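Local coordinates for protein esterase YbfF (Escherichia coli, PDB 3BF7) that probably hydrolyses ester or thioester bonds as an alpha/beta hydrolase with a helical cap beside its substrate-binding crevice, at residues S17-V22 / N41-I46; D49-G54 / P65-D70; V186-I191 / L218-Q223; L199-G204 / R246-Y251. The protein carries 1 engineered substitution. All coordinates share one frame; numbering follows the deposited sequence.

Contact 1: S17-V22 / N41-I46; sequences SPIVLV and NDHNII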
loop_
_atom_site.group_PDB
_atom_site.type_symbol
_atom_site.label_atom_id
_atom_site.label_comp_id
_atom_site.label_asym_id
_atom_site.label_seq_id
_atom_site.Cartn_x
_atom_site.Cartn_y
_atom_site.Cartn_z
ATOM N N SER A 17 7.725 -1.573 18.549
ATOM C CA SER A 17 7.931 -0.431 17.674
ATOM C C SER A 17 6.572 -0.082 17.085
ATOM O O SER A 17 5.722 -0.956 16.914
ATOM C CB SER A 17 8.886 -0.785 16.530
ATOM O OG SER A 17 10.158 -1.180 17.009
ATOM N N PRO A 18 6.336 1.203 16.791
ATOM C CA PRO A 18 5.046 1.579 16.212
ATOM C C PRO A 18 4.961 0.987 14.808
ATOM O O PRO A 18 5.987 0.656 14.212
ATOM C CB PRO A 18 5.106 3.104 16.199
ATOM C CG PRO A 18 6.573 3.372 16.019
ATOM C CD PRO A 18 7.203 2.381 16.963
ATOM N N ILE A 19 3.745 0.848 14.293
ATOM C CA ILE A 19 3.536 0.303 12.958
ATOM C C ILE A 19 2.896 1.331 12.036
ATOM O O ILE A 19 1.865 1.919 12.361
ATOM C CB ILE A 19 2.637 -0.959 12.997
ATOM C CG1 ILE A 19 3.354 -2.086 13.749
ATOM C CG2 ILE A 19 2.275 -1.393 11.574
ATOM C CD1 ILE A 19 2.532 -3.355 13.896
ATOM N N VAL A 20 3.531 1.546 10.888
ATOM C CA VAL A 20 3.035 2.470 9.876
ATOM C C VAL A 20 2.468 1.615 8.745
ATOM O O VAL A 20 3.157 0.737 8.225
ATOM C CB VAL A 20 4.173 3.362 9.323
ATOM C CG1 VAL A 20 3.642 4.263 8.214
ATOM C CG2 VAL A 20 4.772 4.196 10.447
ATOM N N LEU A 21 1.212 1.872 8.385
ATOM C CA LEU A 21 0.520 1.135 7.329
ATOM C C LEU A 21 0.408 2.018 6.092
ATOM O O LEU A 21 -0.044 3.165 6.181
ATOM C CB LEU A 21 -0.874 0.729 7.814
ATOM C CG LEU A 21 -0.905 -0.164 9.055
ATOM C CD1 LEU A 21 -2.306 -0.179 9.639
ATOM C CD2 LEU A 21 -0.452 -1.567 8.698
ATOM N N VAL A 22 0.801 1.469 4.944
ATOM C CA VAL A 22 0.806 2.208 3.682
ATOM C C VAL A 22 0.013 1.488 2.587
ATOM O O VAL A 22 0.382 0.397 2.151
ATOM C CB VAL A 22 2.264 2.423 3.197
ATOM C CG1 VAL A 22 2.295 3.442 2.070
ATOM C CG2 VAL A 22 3.143 2.867 4.360
ATOM N N ASN A 41 -3.968 -3.267 19.258
ATOM C CA ASN A 41 -4.121 -3.883 20.571
ATOM C C ASN A 41 -2.803 -3.820 21.331
ATOM O O ASN A 41 -2.788 -3.691 22.560
ATOM C CB ASN A 41 -4.563 -5.343 20.435
ATOM C CG ASN A 41 -6.037 -5.481 20.104
ATOM O OD1 ASN A 41 -6.901 -5.083 20.887
ATOM N ND2 ASN A 41 -6.332 -6.050 18.940
ATOM N N ASP A 42 -1.694 -3.891 20.597
ATOM C CA ASP A 42 -0.375 -3.869 21.213
ATOM C C ASP A 42 0.688 -3.028 20.498
ATOM O O ASP A 42 1.884 -3.212 20.726
ATOM C CB ASP A 42 0.127 -5.306 21.392
ATOM C CG ASP A 42 0.057 -6.119 20.114
ATOM O OD1 ASP A 42 -0.612 -5.681 19.154
ATOM O OD2 ASP A 42 0.664 -7.212 20.078
ATOM N N HIS A 43 0.255 -2.108 19.639
ATOM C CA HIS A 43 1.185 -1.227 18.927
ATOM C C HIS A 43 0.555 0.128 18.682
ATOM O O HIS A 43 -0.660 0.233 18.536
ATOM C CB HIS A 43 1.541 -1.743 17.524
ATOM C CG HIS A 43 2.143 -3.106 17.489
ATOM N ND1 HIS A 43 1.388 -4.254 17.570
ATOM C CD2 HIS A 43 3.427 -3.507 17.330
ATOM C CE1 HIS A 43 2.181 -5.306 17.460
ATOM N NE2 HIS A 43 3.422 -4.880 17.313
ATOM N N ASN A 44 1.384 1.166 18.628
ATOM C CA ASN A 44 0.871 2.474 18.261
ATOM C C ASN A 44 0.761 2.293 16.750
ATOM O O ASN A 44 1.628 1.659 16.138
ATOM C CB ASN A 44 1.868 3.593 18.571
ATOM C CG ASN A 44 1.918 3.938 20.043
ATOM O OD1 ASN A 44 0.991 3.637 20.794
ATOM N ND2 ASN A 44 2.994 4.592 20.459
ATOM N N ILE A 45 -0.299 2.822 16.155
ATOM C CA ILE A 45 -0.514 2.682 14.721
ATOM C C ILE A 45 -0.562 4.026 14.014
ATOM O O ILE A 45 -1.085 5.004 14.551
ATOM C CB ILE A 45 -1.850 1.959 14.428
ATOM C CG1 ILE A 45 -1.867 0.582 15.098
ATOM C CG2 ILE A 45 -2.065 1.845 12.925
ATOM C CD1 ILE A 45 -0.796 -0.359 14.613
ATOM N N ILE A 46 -0.006 4.062 12.807
ATOM C CA ILE A 46 -0.027 5.260 11.980
ATOM C C ILE A 46 -0.477 4.832 10.586
ATOM O O ILE A 46 0.221 4.076 9.903
ATOM C CB ILE A 46 1.363 5.934 11.858
ATOM C CG1 ILE A 46 1.884 6.352 13.237
ATOM C CG2 ILE A 46 1.264 7.154 10.945
ATOM C CD1 ILE A 46 2.525 5.230 14.022
#
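The beta-alpha-beta unit formed by strand 19-22, helix 33-39 and strand 45-48 brings two parallel neighbours of the central alpha/beta hydrolase sheet together here. Ile19 pairs with Ile45 by bonding to the residues on either side of it: its N-H reaches Asn44 O at 2.9 Å and 170°, while its carbonyl oxygen receives Ile46 N at 2.9 Å. Ile46 O continues the pattern by accepting the amide of Leu21, Leu21 N lying 2.9 Å away and nearly on the C=O axis. Ile19 CB packs on Ile45 CD1 on the face that both cover with Leu39 of helix 33-39, and Val20 CG2 meets Ile46 CB on the other face. Before the strand starts, His43 turns its imidazole back over Ile19, with CG beside its own backbone N (chi1 -58°). Ile19 CD1 sits over one ring face, 3.6 Å from the His43 ring centroid in a CH-pi contact, and Ser17 O lies in the ring plane, 3.5 Å from CD2 of His43. ND1 of His43 bonds to Leu39 O and only weakly to Asp42 OD1. An alanine in place of His43 would probably uncover the end of Ile19 and loosen the tie from this loop to helix 33-39. Three short amide bonds thus set the strand pairing, whereas apolar groups and one pinned imidazole seal its beginning.

Contact 2: D49-G54 / P65-D70; sequences DVRNHG and PAMAQD. Engineered in segment 49-54: Val50 (natural residue Met).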
loop_
_atom_site.group_PDB
_atom_site.type_symbol
_atom_site.label_atom_id
_atom_site.label_comp_id
_atom_site.label_asym_id
_atom_site.label_seq_id
_atom_site.Cartn_x
_atom_site.Cartn_y
_atom_site.Cartn_z
ATOM N N ASP A 49 -1.924 8.470 4.204
ATOM C CA ASP A 49 -2.470 8.635 2.866
ATOM C C ASP A 49 -1.197 8.908 2.062
ATOM O O ASP A 49 -0.426 9.814 2.392
ATOM C CB ASP A 49 -3.377 9.866 2.743
ATOM C CG ASP A 49 -4.839 9.568 3.031
ATOM O OD1 ASP A 49 -5.296 8.428 2.787
ATOM O OD2 ASP A 49 -5.540 10.505 3.479
ATOM N N VAL A 50 -0.949 8.105 1.037
ATOM C CA VAL A 50 0.216 8.321 0.192
ATOM C C VAL A 50 -0.005 9.637 -0.563
ATOM O O VAL A 50 -1.147 10.064 -0.745
ATOM C CB VAL A 50 0.372 7.149 -0.808
ATOM C CG1 VAL A 50 1.474 7.442 -1.821
ATOM C CG2 VAL A 50 0.678 5.867 -0.041
ATOM N N ARG A 51 1.072 10.295 -0.983
ATOM C CA ARG A 51 0.918 11.536 -1.730
ATOM C C ARG A 51 -0.019 11.274 -2.906
ATOM O O ARG A 51 -0.046 10.173 -3.465
ATOM C CB ARG A 51 2.271 12.056 -2.239
ATOM C CG ARG A 51 3.021 11.113 -3.171
ATOM C CD ARG A 51 4.149 11.838 -3.903
ATOM N NE ARG A 51 5.095 12.448 -2.975
ATOM C CZ ARG A 51 5.968 13.396 -3.303
ATOM N NH1 ARG A 51 6.030 13.856 -4.547
ATOM N NH2 ARG A 51 6.776 13.896 -2.376
ATOM N N ASN A 52 -0.808 12.286 -3.252
ATOM C CA ASN A 52 -1.757 12.204 -4.354
ATOM C C ASN A 52 -2.930 11.262 -4.112
ATOM O O ASN A 52 -3.660 10.922 -5.047
ATOM C CB ASN A 52 -1.029 11.833 -5.649
ATOM C CG ASN A 52 -0.082 12.923 -6.110
ATOM O OD1 ASN A 52 1.091 12.667 -6.396
ATOM N ND2 ASN A 52 -0.586 14.149 -6.180
ATOM N N HIS A 53 -3.108 10.851 -2.858
ATOM C CA HIS A 53 -4.217 9.983 -2.462
ATOM C C HIS A 53 -4.885 10.552 -1.212
ATOM O O HIS A 53 -4.279 11.333 -0.472
ATOM C CB HIS A 53 -3.734 8.558 -2.152
ATOM C CG HIS A 53 -3.159 7.843 -3.334
ATOM N ND1 HIS A 53 -3.814 6.825 -3.996
ATOM C CD2 HIS A 53 -1.991 8.026 -3.990
ATOM C CE1 HIS A 53 -3.070 6.410 -5.009
ATOM N NE2 HIS A 53 -1.960 7.123 -5.025
ATOM N N GLY A 54 -6.132 10.146 -0.986
ATOM C CA GLY A 54 -6.866 10.591 0.186
ATOM C C GLY A 54 -6.806 12.086 0.388
ATOM O O GLY A 54 -7.084 12.850 -0.538
ATOM N N PRO A 65 11.520 6.929 -4.551
ATOM C CA PRO A 65 12.388 7.605 -3.581
ATOM C C PRO A 65 11.591 8.737 -2.915
ATOM O O PRO A 65 11.734 8.998 -1.724
ATOM C CB PRO A 65 13.530 8.124 -4.448
ATOM C CG PRO A 65 13.671 7.030 -5.462
ATOM C CD PRO A 65 12.222 6.739 -5.835
ATOM N N ALA A 66 10.738 9.393 -3.699
ATOM C CA ALA A 66 9.914 10.488 -3.194
ATOM C C ALA A 66 8.924 9.987 -2.144
ATOM O O ALA A 66 8.751 10.609 -1.094
ATOM C CB ALA A 66 9.167 11.157 -4.343
ATOM N N MET A 67 8.274 8.861 -2.429
ATOM C CA MET A 67 7.316 8.290 -1.491
ATOM C C MET A 67 8.028 7.811 -0.227
ATOM O O MET A 67 7.478 7.895 0.869
ATOM C CB MET A 67 6.539 7.148 -2.153
ATOM C CG MET A 67 5.507 7.640 -3.163
ATOM S SD MET A 67 4.470 6.339 -3.872
ATOM C CE MET A 67 5.125 6.251 -5.532
ATOM N N ALA A 68 9.254 7.320 -0.379
ATOM C CA ALA A 68 10.027 6.861 0.772
ATOM C C ALA A 68 10.378 8.067 1.643
ATOM O O ALA A 68 10.275 8.013 2.867
ATOM C CB ALA A 68 11.296 6.154 0.306
ATOM N N GLN A 69 10.794 9.158 1.006
ATOM C CA GLN A 69 11.137 10.372 1.739
ATOM C C GLN A 69 9.918 10.892 2.495
ATOM O O GLN A 69 10.043 11.399 3.611
ATOM C CB GLN A 69 11.638 11.457 0.785
ATOM C CG GLN A 69 11.978 12.768 1.482
ATOM C CD GLN A 69 13.185 12.646 2.387
ATOM O OE1 GLN A 69 14.271 12.274 1.942
ATOM N NE2 GLN A 69 13.004 12.963 3.665
ATOM N N ASP A 70 8.741 10.778 1.886
ATOM C CA ASP A 70 7.516 11.225 2.543
ATOM C C ASP A 70 7.353 10.470 3.862
ATOM O O ASP A 70 6.910 11.037 4.859
ATOM C CB ASP A 70 6.286 10.951 1.671
ATOM C CG ASP A 70 6.227 11.815 0.427
ATOM O OD1 ASP A 70 5.395 11.497 -0.448
ATOM O OD2 ASP A 70 6.985 12.807 0.318
HETATM O O HOH W 1 3.745 9.351 -0.306
#
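Segment 49-54 leaves the sheet as a loop with a type II beta turn from Val50 to His53, closed by a bond from His53 N to Val50 O, and it faces one side of helix 64-78, represented by 65-70. The backbones stay apart, with 7.2 Å between Arg51 CA and Met67 CA, so side chains and one water span the gap. Arg51 holds its CG between backbone N and carbonyl carbon, the crowded position (chi1 60°), and bends at chi3 (58°), which presents its guanidinium side-on to Asp70. In a two-pronged salt bridge Arg51 NE donates to Asp70 OD1 at 2.7 Å and Arg51 NH2 to Asp70 OD2 at 2.9 Å. Both oxygens use their syn lone pairs, and the guanidinium and carboxylate planes are only 14° apart. Ala66 CB lies 4.0 Å from Arg51 CZ, over the centre of one guanidinium face. A water accepts from Arg51 N at 2.9 Å and donates to Asp70 OD1 at 2.7 Å, tying the carboxylate to the loop backbone too. A leucine in place of Arg51 would remove both side-on bonds to the buried Asp70 carboxylate and would probably let the loop drift from the helix. Asp70 OD2 also receives Met1 N, and Arg51 NH1 binds Val61 O. Beside this pair, CG1 of the engineered Val50 touches Met67 SD at 3.8 Å. Both of these apolar side chains also rest on helix 90-101, Val50 on Met90 and Met67 on Ala94, so the loop after strand 45-48 is joined to helix 64-78, with helix 90-101 against both.

Contact 3: V186-I191 / L218-Q223; sequences VGWEKI and LAQFPQ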
loop_
_atom_site.group_PDB
_atom_site.type_symbol
_atom_site.label_atom_id
_atom_site.label_comp_id
_atom_site.label_asym_id
_atom_site.label_seq_id
_atom_site.Cartn_x
_atom_site.Cartn_y
_atom_site.Cartn_z
ATOM N N VAL A 186 4.030 1.485 -11.630
ATOM C CA VAL A 186 4.106 0.056 -11.916
ATOM C C VAL A 186 5.581 -0.309 -12.070
ATOM O O VAL A 186 5.959 -1.484 -12.017
ATOM C CB VAL A 186 3.352 -0.312 -13.216
ATOM C CG1 VAL A 186 1.885 0.003 -13.056
ATOM C CG2 VAL A 186 3.930 0.436 -14.399
ATOM N N GLY A 187 6.401 0.723 -12.251
ATOM C CA GLY A 187 7.831 0.551 -12.412
ATOM C C GLY A 187 8.578 0.379 -11.104
ATOM O O GLY A 187 7.985 0.158 -10.044
ATOM N N TRP A 188 9.898 0.501 -11.174
ATOM C CA TRP A 188 10.722 0.301 -9.992
ATOM C C TRP A 188 12.153 0.749 -10.225
ATOM O O TRP A 188 12.628 0.770 -11.356
ATOM C CB TRP A 188 10.720 -1.191 -9.636
ATOM C CG TRP A 188 11.508 -1.540 -8.418
ATOM C CD1 TRP A 188 12.625 -2.323 -8.356
ATOM C CD2 TRP A 188 11.233 -1.125 -7.078
ATOM N NE1 TRP A 188 13.061 -2.426 -7.056
ATOM C CE2 TRP A 188 12.222 -1.702 -6.251
ATOM C CE3 TRP A 188 10.241 -0.328 -6.494
ATOM C CZ2 TRP A 188 12.254 -1.497 -4.871
ATOM C CZ3 TRP A 188 10.272 -0.122 -5.123
ATOM C CH2 TRP A 188 11.270 -0.709 -4.324
ATOM N N GLU A 189 12.828 1.109 -9.138
ATOM C CA GLU A 189 14.229 1.507 -9.168
ATOM C C GLU A 189 14.926 0.484 -8.274
ATOM O O GLU A 189 14.688 0.450 -7.069
ATOM C CB GLU A 189 14.407 2.910 -8.585
ATOM C CG GLU A 189 15.821 3.455 -8.704
ATOM C CD GLU A 189 16.238 3.657 -10.146
ATOM O OE1 GLU A 189 15.477 4.312 -10.891
ATOM O OE2 GLU A 189 17.322 3.172 -10.534
ATOM N N LYS A 190 15.765 -0.364 -8.857
ATOM C CA LYS A 190 16.451 -1.380 -8.065
ATOM C C LYS A 190 17.187 -0.778 -6.876
ATOM O O LYS A 190 17.798 0.289 -6.978
ATOM C CB LYS A 190 17.422 -2.180 -8.935
ATOM C CG LYS A 190 16.740 -3.169 -9.869
ATOM C CD LYS A 190 17.767 -4.020 -10.602
ATOM C CE LYS A 190 17.104 -5.116 -11.421
ATOM N NZ LYS A 190 16.205 -4.566 -12.469
ATOM N N ILE A 191 17.126 -1.473 -5.746
ATOM C CA ILE A 191 17.764 -1.008 -4.525
ATOM C C ILE A 191 18.821 -1.980 -4.029
ATOM O O ILE A 191 18.855 -3.137 -4.443
ATOM C CB ILE A 191 16.724 -0.827 -3.391
ATOM C CG1 ILE A 191 16.072 -2.173 -3.053
ATOM C CG2 ILE A 191 15.669 0.185 -3.813
ATOM C CD1 ILE A 191 15.126 -2.120 -1.860
ATOM N N LEU A 218 14.872 -11.605 -4.271
ATOM C CA LEU A 218 15.934 -12.046 -3.369
ATOM C C LEU A 218 17.210 -11.215 -3.475
ATOM O O LEU A 218 17.958 -11.096 -2.506
ATOM C CB LEU A 218 16.253 -13.521 -3.617
ATOM C CG LEU A 218 15.110 -14.484 -3.289
ATOM C CD1 LEU A 218 15.502 -15.896 -3.695
ATOM C CD2 LEU A 218 14.783 -14.426 -1.803
ATOM N N ALA A 219 17.465 -10.638 -4.644
ATOM C CA ALA A 219 18.658 -9.821 -4.817
ATOM C C ALA A 219 18.561 -8.556 -3.968
ATOM O O ALA A 219 19.572 -8.006 -3.536
ATOM C CB ALA A 219 18.836 -9.453 -6.284
ATOM N N GLN A 220 17.333 -8.105 -3.722
ATOM C CA GLN A 220 17.107 -6.898 -2.937
ATOM C C GLN A 220 16.718 -7.199 -1.493
ATOM O O GLN A 220 16.992 -6.402 -0.599
ATOM C CB GLN A 220 16.052 -6.042 -3.639
ATOM C CG GLN A 220 16.536 -5.584 -5.010
ATOM C CD GLN A 220 15.433 -5.024 -5.879
ATOM O OE1 GLN A 220 15.259 -3.808 -5.983
ATOM N NE2 GLN A 220 14.673 -5.911 -6.504
ATOM N N PHE A 221 16.090 -8.352 -1.277
ATOM C CA PHE A 221 15.680 -8.796 0.053
ATOM C C PHE A 221 16.158 -10.230 0.220
ATOM O O PHE A 221 15.380 -11.185 0.157
ATOM C CB PHE A 221 14.162 -8.674 0.200
ATOM C CG PHE A 221 13.705 -7.254 0.257
ATOM C CD1 PHE A 221 13.779 -6.541 1.447
ATOM C CD2 PHE A 221 13.337 -6.581 -0.904
ATOM C CE1 PHE A 221 13.503 -5.177 1.482
ATOM C CE2 PHE A 221 13.059 -5.216 -0.879
ATOM C CZ PHE A 221 13.146 -4.515 0.315
ATOM N N PRO A 222 17.469 -10.397 0.438
ATOM C CA PRO A 222 18.054 -11.728 0.606
ATOM C C PRO A 222 17.378 -12.602 1.654
ATOM O O PRO A 222 17.271 -13.819 1.468
ATOM C CB PRO A 222 19.524 -11.433 0.926
ATOM C CG PRO A 222 19.494 -10.041 1.492
ATOM C CD PRO A 222 18.482 -9.345 0.624
ATOM N N GLN A 223 16.920 -11.987 2.741
ATOM C CA GLN A 223 16.260 -12.723 3.812
ATOM C C GLN A 223 14.737 -12.637 3.744
ATOM O O GLN A 223 14.048 -12.679 4.766
ATOM C CB GLN A 223 16.762 -12.238 5.176
ATOM C CG GLN A 223 18.247 -12.503 5.393
ATOM C CD GLN A 223 18.756 -11.960 6.712
ATOM O OE1 GLN A 223 19.780 -11.280 6.757
ATOM N NE2 GLN A 223 18.049 -12.262 7.791
HETATM O O HOH W 2 20.215 -5.525 -4.998
#
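Gln220 OE1 is a double acceptor that joins the C-terminal end of helix 214-220 to the loop leading toward strand 198-201 of the alpha/beta hydrolase sheet. Trp188 NE1 donates to Gln220 OE1 at 2.8 Å, the bond running straight (173°) in the indole plane, and Ile191 N reaches the same oxygen from its other side at 3.0 Å. Both donors lie in the carbonyl plane, each on a lone pair. The Trp188 and Gln220 side chains meet tip to tip with ring and amide planes 62° apart. Gln220 is extended beyond CG, and its NE2 bonds to Asp216 O and Pro116 O, so four bonds in all fix the rotation of the amide. Ile191 takes the crowded position for CG1 (chi1 63°), which lays CG1 across Gln220, 3.9 Å from Gln220 CB, and sends CD1 to within 3.8 Å of Phe221 CZ. Phe221 is the first residue to leave the helical conformation. Farther out, Met96 of helix 90-101 supports both Trp188 and Phe221, and Lys93 and Pro116 also pack on the indole. A water bridges the two backbones, donating to Ile191 O at 2.8 Å and to Ala219 O at 3.0 Å.

Contact 4: L199-G204 / R246-Y251; sequences LFIPGG and RAIRRY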
loop_
_atom_site.group_PDB
_atom_site.type_symbol
_atom_site.label_atom_id
_atom_site.label_comp_id
_atom_site.label_asym_id
_atom_site.label_seq_id
_atom_site.Cartn_x
_atom_site.Cartn_y
_atom_site.Cartn_z
ATOM N N LEU A 199 9.038 -9.801 5.432
ATOM C CA LEU A 199 7.908 -10.666 5.121
ATOM C C LEU A 199 7.146 -10.220 3.885
ATOM O O LEU A 199 6.761 -9.055 3.768
ATOM C CB LEU A 199 6.933 -10.724 6.305
ATOM C CG LEU A 199 5.671 -11.573 6.093
ATOM C CD1 LEU A 199 6.055 -13.041 5.960
ATOM C CD2 LEU A 199 4.708 -11.375 7.258
ATOM N N PHE A 200 6.948 -11.155 2.963
ATOM C CA PHE A 200 6.179 -10.912 1.752
ATOM C C PHE A 200 4.942 -11.791 1.857
ATOM O O PHE A 200 5.045 -12.977 2.178
ATOM C CB PHE A 200 6.984 -11.273 0.506
ATOM C CG PHE A 200 8.085 -10.306 0.217
ATOM C CD1 PHE A 200 9.242 -10.303 0.990
ATOM C CD2 PHE A 200 7.931 -9.335 -0.767
ATOM C CE1 PHE A 200 10.230 -9.340 0.792
ATOM C CE2 PHE A 200 8.912 -8.367 -0.972
ATOM C CZ PHE A 200 10.062 -8.370 -0.190
ATOM N N ILE A 201 3.777 -11.204 1.608
ATOM C CA ILE A 201 2.517 -11.934 1.689
ATOM C C ILE A 201 1.785 -11.870 0.353
ATOM O O ILE A 201 0.995 -10.953 0.103
ATOM C CB ILE A 201 1.601 -11.354 2.795
ATOM C CG1 ILE A 201 2.338 -11.350 4.137
ATOM C CG2 ILE A 201 0.325 -12.187 2.909
ATOM C CD1 ILE A 201 1.563 -10.701 5.269
ATOM N N PRO A 202 2.052 -12.841 -0.531
ATOM C CA PRO A 202 1.398 -12.872 -1.841
ATOM C C PRO A 202 0.018 -13.520 -1.790
ATOM O O PRO A 202 -0.270 -14.348 -0.917
ATOM C CB PRO A 202 2.345 -13.722 -2.693
ATOM C CG PRO A 202 3.636 -13.751 -1.918
ATOM C CD PRO A 202 3.181 -13.783 -0.495
ATOM N N GLY A 203 -0.835 -13.128 -2.726
ATOM C CA GLY A 203 -2.139 -13.747 -2.833
ATOM C C GLY A 203 -1.930 -14.933 -3.761
ATOM O O GLY A 203 -1.294 -14.797 -4.808
ATOM N N GLY A 204 -2.453 -16.097 -3.382
ATOM C CA GLY A 204 -2.300 -17.290 -4.197
ATOM C C GLY A 204 -2.900 -17.179 -5.586
ATOM O O GLY A 204 -2.469 -17.876 -6.509
ATOM N N ARG A 246 -2.290 -13.488 10.807
ATOM C CA ARG A 246 -1.560 -14.602 11.408
ATOM C C ARG A 246 -0.117 -14.585 10.900
ATOM O O ARG A 246 0.825 -14.800 11.664
ATOM C CB ARG A 246 -2.215 -15.946 11.059
ATOM C CG ARG A 246 -3.555 -16.191 11.746
ATOM C CD ARG A 246 -3.904 -17.678 11.773
ATOM N NE ARG A 246 -4.057 -18.242 10.436
ATOM C CZ ARG A 246 -5.161 -18.155 9.700
ATOM N NH1 ARG A 246 -6.233 -17.528 10.165
ATOM N NH2 ARG A 246 -5.189 -18.690 8.486
ATOM N N ALA A 247 0.053 -14.315 9.606
ATOM C CA ALA A 247 1.385 -14.266 9.013
ATOM C C ALA A 247 2.175 -13.089 9.576
ATOM O O ALA A 247 3.350 -13.219 9.917
ATOM C CB ALA A 247 1.277 -14.155 7.495
ATOM N N ILE A 248 1.525 -11.935 9.675
ATOM C CA ILE A 248 2.183 -10.749 10.204
ATOM C C ILE A 248 2.655 -10.965 11.637
ATOM O O ILE A 248 3.813 -10.709 11.957
ATOM C CB ILE A 248 1.238 -9.518 10.150
ATOM C CG1 ILE A 248 1.038 -9.085 8.694
ATOM C CG2 ILE A 248 1.810 -8.370 10.980
ATOM C CD1 ILE A 248 0.006 -7.990 8.513
ATOM N N ARG A 249 1.772 -11.453 12.500
ATOM C CA ARG A 249 2.150 -11.659 13.889
ATOM C C ARG A 249 3.210 -12.738 14.086
ATOM O O ARG A 249 4.044 -12.624 14.982
ATOM C CB ARG A 249 0.908 -11.922 14.743
ATOM C CG ARG A 249 0.108 -10.639 14.983
ATOM C CD ARG A 249 -1.032 -10.841 15.957
ATOM N NE ARG A 249 -1.711 -9.590 16.297
ATOM C CZ ARG A 249 -1.191 -8.626 17.054
ATOM N NH1 ARG A 249 0.028 -8.750 17.558
ATOM N NH2 ARG A 249 -1.907 -7.543 17.327
ATOM N N ARG A 250 3.197 -13.775 13.258
ATOM C CA ARG A 250 4.215 -14.813 13.375
ATOM C C ARG A 250 5.578 -14.158 13.126
ATOM O O ARG A 250 6.553 -14.420 13.830
ATOM C CB ARG A 250 3.975 -15.918 12.344
ATOM C CG ARG A 250 5.084 -16.955 12.302
ATOM C CD ARG A 250 4.857 -17.975 11.204
ATOM N NE ARG A 250 6.060 -18.760 10.937
ATOM C CZ ARG A 250 6.179 -19.637 9.945
ATOM N NH1 ARG A 250 5.165 -19.849 9.116
ATOM N NH2 ARG A 250 7.316 -20.298 9.775
ATOM N N TYR A 251 5.628 -13.293 12.117
ATOM C CA TYR A 251 6.846 -12.581 11.750
ATOM C C TYR A 251 7.255 -11.573 12.829
ATOM O O TYR A 251 8.424 -11.510 13.211
ATOM C CB TYR A 251 6.621 -11.880 10.404
ATOM C CG TYR A 251 7.655 -10.848 10.009
ATOM C CD1 TYR A 251 8.981 -11.202 9.763
ATOM C CD2 TYR A 251 7.291 -9.514 9.847
ATOM C CE1 TYR A 251 9.921 -10.245 9.361
ATOM C CE2 TYR A 251 8.215 -8.555 9.447
ATOM C CZ TYR A 251 9.525 -8.922 9.206
ATOM O OH TYR A 251 10.425 -7.957 8.819
#
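Tyr251 OH is held by two hydrogen bonds, to the carbonyl oxygen of Pro197 and to the amide of Leu109, so the phenol tip of Tyr251, on helix 241-253, is fastened to strand 106-112 and to the residue just before strand 198-201 of the alpha/beta hydrolase sheet. No hydrogen bond links the two segments; their contact is one of apolar side chains. Segment 246-251 runs nearly antiparallel to 199-201 (173°), the axes of these short segments 9.6 Å apart, as expected for a helix lying on the face of a sheet. Tyr251 has CG anti to its backbone N (chi1 167°), which sets its ring against the strand. Leu199 slides past it in the opposite direction and places CB over the ring centre, 3.8 Å from the Tyr251 ring centroid, in a CH-pi contact. Lys108 adds a cation-pi interaction to the same ring. With its CG also anti to backbone N (chi1 178°), Leu199 pushes CD2 into the helix surface, 3.7 Å from Tyr251 CB and 3.5 Å from Ala247 O, a carbonyl already bonded to Tyr251 N within the helix. Beyond Ile201 the strand's exit passes the presumed catalytic triad: Gly203 N bonds to Asp113 OD2, the probable acid of Ser89, His234 and Asp113. Ile201 crosses Ile248 at about a right angle, and its CD1 ends 3.8 Å from CG1 of Ile248 and 4.1 Å from CB of Ala247.

Overall arrangement
Contacts 1, 2 and 4 are buried, whereas contact 3 is partly open to solvent. Contacts 1 and 4 share the central sheet but differ in kind: strand on strand through backbone bonds in one, helix on strand through apolar groups in the other. A salt bridge from Asp42 to Arg249 joins them, and helix 241-253 also touches helix 33-39. Contact 2 follows contact 1 where Val22 packs on the engineered Val50, replacing amide pairing by a buried ion pair. The direct hydrogen bonds of contact 3 converge on a single side-chain amide oxygen, and it meets contact 4 through Phe221 and Phe200. Helix 90-101 backs contacts 2 and 3, which do not touch one another.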